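Local atomic coordinates of ABC transporter substrate-binding protein (Streptococcus pneumoniae, PDB entry 4OHN), a protein that binds histidine and probably delivers amino acids to an ABC uptake transporter as its extracellular solute-binding component. Residues E53-T58 with V220-E225. Numbering follows the deposited sequence.
Sequences EKYGIT and VKKINE
With CG of Tyr55 beside its backbone N and anti to the carbonyl carbon (chi1 -54°), the phenol reaches out to helix 217-232, where Lys222, its CG placed likewise, bends at chi2 (-55°) and passes the hydroxyl end of the ring. The loop that carries Tyr55 closes helix 43-53 with a Schellman motif and leads into strand 58-63 of a family 3 solute-binding fold. Gly56, at positive phi, is the C-prime residue; its N bonds to Glu53 O (3.2 Å) across a type I turn, and Ile57 N completes the motif by bonding back into the helix. Across the contact, Tyr55 OH donates to Lys222 O at 2.6 Å, meeting the carbonyl from the side at a C=O...O angle of 118°, somewhat out of the carbonyl plane. Lys222 O lies at the ring edge, near the ring plane. The aliphatic part of Lys222 lines the same end of the phenol: Lys222 CB is 3.8 Å from Tyr55 CZ, and Lys222 CD 4.0 Å from Tyr55 CE1. Within the loop, Lys54 CB sits over one face of the ring, toward its rim. Trp11 of helix 11-17 meets the tyrosine edge-to-face and also touches Lys222, while Lys54 NZ forms a salt bridge with Asp233 beyond the end of helix 217-232. This small surface contact thus joins the end of one helix to the flank of another. Past the phenol, Lys222 NZ turns to Glu225 OE1 one helical turn on, in a 3.4 Å salt bridge whose hydrogen bond is weak, and Glu225 CB lies 3.9 Å from Tyr55 OH.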
ATOM      1  N   GLU A  53      18.078  10.559  -2.494  1.00 11.22           N
ATOM      2  CA  GLU A  53      19.488  10.769  -2.177  1.00 14.02           C
ATOM      3  C   GLU A  53      20.346  10.823  -3.440  1.00 11.88           C
ATOM      4  O   GLU A  53      21.342  11.548  -3.477  1.00 16.41           O
ATOM      5  CB  GLU A  53      19.990   9.633  -1.269  1.00 14.22           C
ATOM      6  CG  GLU A  53      21.379   9.800  -0.683  1.00 18.64           C
ATOM      7  CD  GLU A  53      22.547   9.393  -1.601  1.00 36.34           C
ATOM      8  OE1 GLU A  53      22.402   8.632  -2.595  1.00 17.84           O
ATOM      9  OE2 GLU A  53      23.668   9.834  -1.287  1.00 21.27           O
ATOM     10  N   LYS A  54      19.986  10.049  -4.459  0.59 12.62           N
ATOM     11  CA  LYS A  54      20.759  10.031  -5.704  0.59 12.25           C
ATOM     12  C   LYS A  54      20.775  11.413  -6.368  0.59 12.59           C
ATOM     13  O   LYS A  54      21.655  11.683  -7.187  0.59 13.14           O
ATOM     14  CB  LYS A  54      20.202   9.008  -6.715  0.59 14.82           C
ATOM     15  CG  LYS A  54      20.233   7.521  -6.313  0.59 12.31           C
ATOM     16  CD  LYS A  54      21.631   6.917  -6.278  0.59 12.68           C
ATOM     17  CE  LYS A  54      21.592   5.439  -5.894  0.59 13.35           C
ATOM     18  NZ  LYS A  54      22.927   4.790  -5.970  0.59 17.87           N
ATOM     19  N   TYR A  55      19.807  12.270  -6.030  1.00 13.18           N
ATOM     20  CA  TYR A  55      19.651  13.587  -6.650  1.00 14.45           C
ATOM     21  C   TYR A  55      19.855  14.732  -5.664  1.00 15.57           C
ATOM     22  O   TYR A  55      19.625  15.895  -5.999  1.00 16.32           O
ATOM     23  CB  TYR A  55      18.244  13.700  -7.285  1.00 13.94           C
ATOM     24  CG  TYR A  55      17.970  12.568  -8.245  1.00 12.92           C
ATOM     25  CD1 TYR A  55      18.635  12.497  -9.454  1.00 13.18           C
ATOM     26  CD2 TYR A  55      17.086  11.552  -7.922  1.00 11.30           C
ATOM     27  CE1 TYR A  55      18.422  11.445 -10.330  1.00 12.06           C
ATOM     28  CE2 TYR A  55      16.858  10.491  -8.778  1.00 11.88           C
ATOM     29  CZ  TYR A  55      17.535  10.444  -9.987  1.00 11.39           C
ATOM     30  OH  TYR A  55      17.357   9.420 -10.884  1.00 13.51           O
ATOM     31  N   GLY A  56      20.266  14.403  -4.446  1.00 16.26           N
ATOM     32  CA  GLY A  56      20.460  15.403  -3.415  1.00 17.06           C
ATOM     33  C   GLY A  56      19.171  16.014  -2.894  1.00 16.93           C
ATOM     34  O   GLY A  56      19.180  17.107  -2.339  1.00 19.60           O
ATOM     35  N   ILE A  57      18.061  15.294  -3.058  1.00 13.80           N
ATOM     36  CA  ILE A  57      16.731  15.756  -2.671  1.00 15.03           C
ATOM     37  C   ILE A  57      16.308  15.120  -1.350  1.00 13.97           C
ATOM     38  O   ILE A  57      16.455  13.913  -1.169  1.00 15.82           O
ATOM     39  CB  ILE A  57      15.715  15.413  -3.793  1.00 11.62           C
ATOM     40  CG1 ILE A  57      15.987  16.301  -5.011  1.00 14.85           C
ATOM     41  CG2 ILE A  57      14.286  15.573  -3.315  1.00 12.96           C
ATOM     42  CD1 ILE A  57      15.221  15.904  -6.283  1.00 15.69           C
ATOM     43  N   THR A  58      15.804  15.953  -0.446  1.00 14.14           N
ATOM     44  CA  THR A  58      15.275  15.529   0.846  1.00 14.48           C
ATOM     45  C   THR A  58      13.761  15.345   0.715  1.00 13.82           C
ATOM     46  O   THR A  58      13.072  16.175   0.119  1.00 14.69           O
ATOM     47  CB  THR A  58      15.560  16.595   1.911  1.00 15.89           C
ATOM     48  OG1 THR A  58      16.980  16.709   2.091  1.00 21.06           O
ATOM     49  CG2 THR A  58      14.933  16.256   3.239  1.00 19.93           C
ATOM     50  N   VAL A 220       9.070  10.674 -12.934  1.00 10.58           N
ATOM     51  CA  VAL A 220       8.887   9.230 -13.022  1.00 11.23           C
ATOM     52  C   VAL A 220      10.145   8.548 -13.578  1.00 11.12           C
ATOM     53  O   VAL A 220      10.593   7.518 -13.050  1.00 11.99           O
ATOM     54  CB  VAL A 220       7.637   8.896 -13.844  1.00 13.81           C
ATOM     55  CG1 VAL A 220       7.618   7.409 -14.233  1.00 15.54           C
ATOM     56  CG2 VAL A 220       6.388   9.261 -13.049  1.00 13.72           C
ATOM     57  N   LYS A 221      10.725   9.117 -14.626  0.54 10.07           N
ATOM     58  CA  LYS A 221      11.978   8.599 -15.174  0.54 10.71           C
ATOM     59  C   LYS A 221      13.083   8.599 -14.138  0.54 10.45           C
ATOM     60  O   LYS A 221      13.845   7.643 -14.032  0.54  9.58           O
ATOM     61  CB  LYS A 221      12.437   9.418 -16.378  0.54 15.68           C
ATOM     62  CG  LYS A 221      11.529   9.313 -17.555  0.54 10.86           C
ATOM     63  CD  LYS A 221      12.097  10.040 -18.755  0.54 21.65           C
ATOM     64  CE  LYS A 221      11.138   9.995 -19.924  0.54 29.09           C
ATOM     65  NZ  LYS A 221      10.044  10.987 -19.759  0.54 27.42           N
ATOM     66  N   LYS A 222      13.186   9.675 -13.373  1.00  9.71           N
ATOM     67  CA  LYS A 222      14.221   9.766 -12.343  1.00  9.48           C
ATOM     68  C   LYS A 222      14.043   8.726 -11.241  1.00 10.07           C
ATOM     69  O   LYS A 222      15.029   8.194 -10.707  1.00 10.67           O
ATOM     70  CB  LYS A 222      14.302  11.182 -11.770  1.00  9.68           C
ATOM     71  CG  LYS A 222      14.729  12.207 -12.799  1.00 12.19           C
ATOM     72  CD  LYS A 222      16.053  11.840 -13.477  1.00 14.20           C
ATOM     73  CE  LYS A 222      16.592  12.967 -14.334  1.00 11.97           C
ATOM     74  NZ  LYS A 222      17.703  12.476 -15.203  1.00 13.76           N
ATOM     75  N   ILE A 223      12.808   8.416 -10.876  1.00  9.07           N
ATOM     76  CA  ILE A 223      12.566   7.357  -9.904  1.00  8.74           C
ATOM     77  C   ILE A 223      13.018   6.034 -10.528  1.00 10.39           C
ATOM     78  O   ILE A 223      13.741   5.255  -9.901  1.00  9.75           O
ATOM     79  CB  ILE A 223      11.081   7.308  -9.501  1.00  8.97           C
ATOM     80  CG1 ILE A 223      10.707   8.573  -8.735  1.00  9.58           C
ATOM     81  CG2 ILE A 223      10.791   6.041  -8.705  1.00  9.75           C
ATOM     82  CD1 ILE A 223       9.209   8.763  -8.589  1.00 10.46           C
ATOM     83  N   ASN A 224      12.622   5.763 -11.766  1.00  8.84           N
ATOM     84  CA  ASN A 224      13.000   4.497 -12.408  1.00  9.13           C
ATOM     85  C   ASN A 224      14.511   4.349 -12.555  1.00 10.11           C
ATOM     86  O   ASN A 224      15.063   3.255 -12.329  1.00 10.54           O
ATOM     87  CB  ASN A 224      12.327   4.386 -13.768  1.00  9.61           C
ATOM     88  CG  ASN A 224      10.826   4.180 -13.682  1.00 10.59           C
ATOM     89  OD1 ASN A 224      10.304   3.689 -12.668  1.00 10.85           O
ATOM     90  ND2 ASN A 224      10.109   4.549 -14.738  1.00 11.28           N
ATOM     91  N   GLU A 225      15.196   5.411 -12.950  1.00  9.16           N
ATOM     92  CA  GLU A 225      16.654   5.352 -13.081  1.00 10.16           C
ATOM     93  C   GLU A 225      17.303   5.073 -11.743  1.00 10.58           C
ATOM     94  O   GLU A 225      18.288   4.316 -11.674  1.00 11.76           O
ATOM     95  CB  GLU A 225      17.187   6.660 -13.649  1.00  9.38           C
ATOM     96  CG  GLU A 225      16.810   6.888 -15.105  1.00  9.68           C
ATOM     97  CD  GLU A 225      17.060   8.274 -15.593  1.00 11.53           C
ATOM     98  OE1 GLU A 225      17.652   9.111 -14.882  1.00 13.81           O
ATOM     99  OE2 GLU A 225      16.661   8.542 -16.756  1.00 14.21           O
TER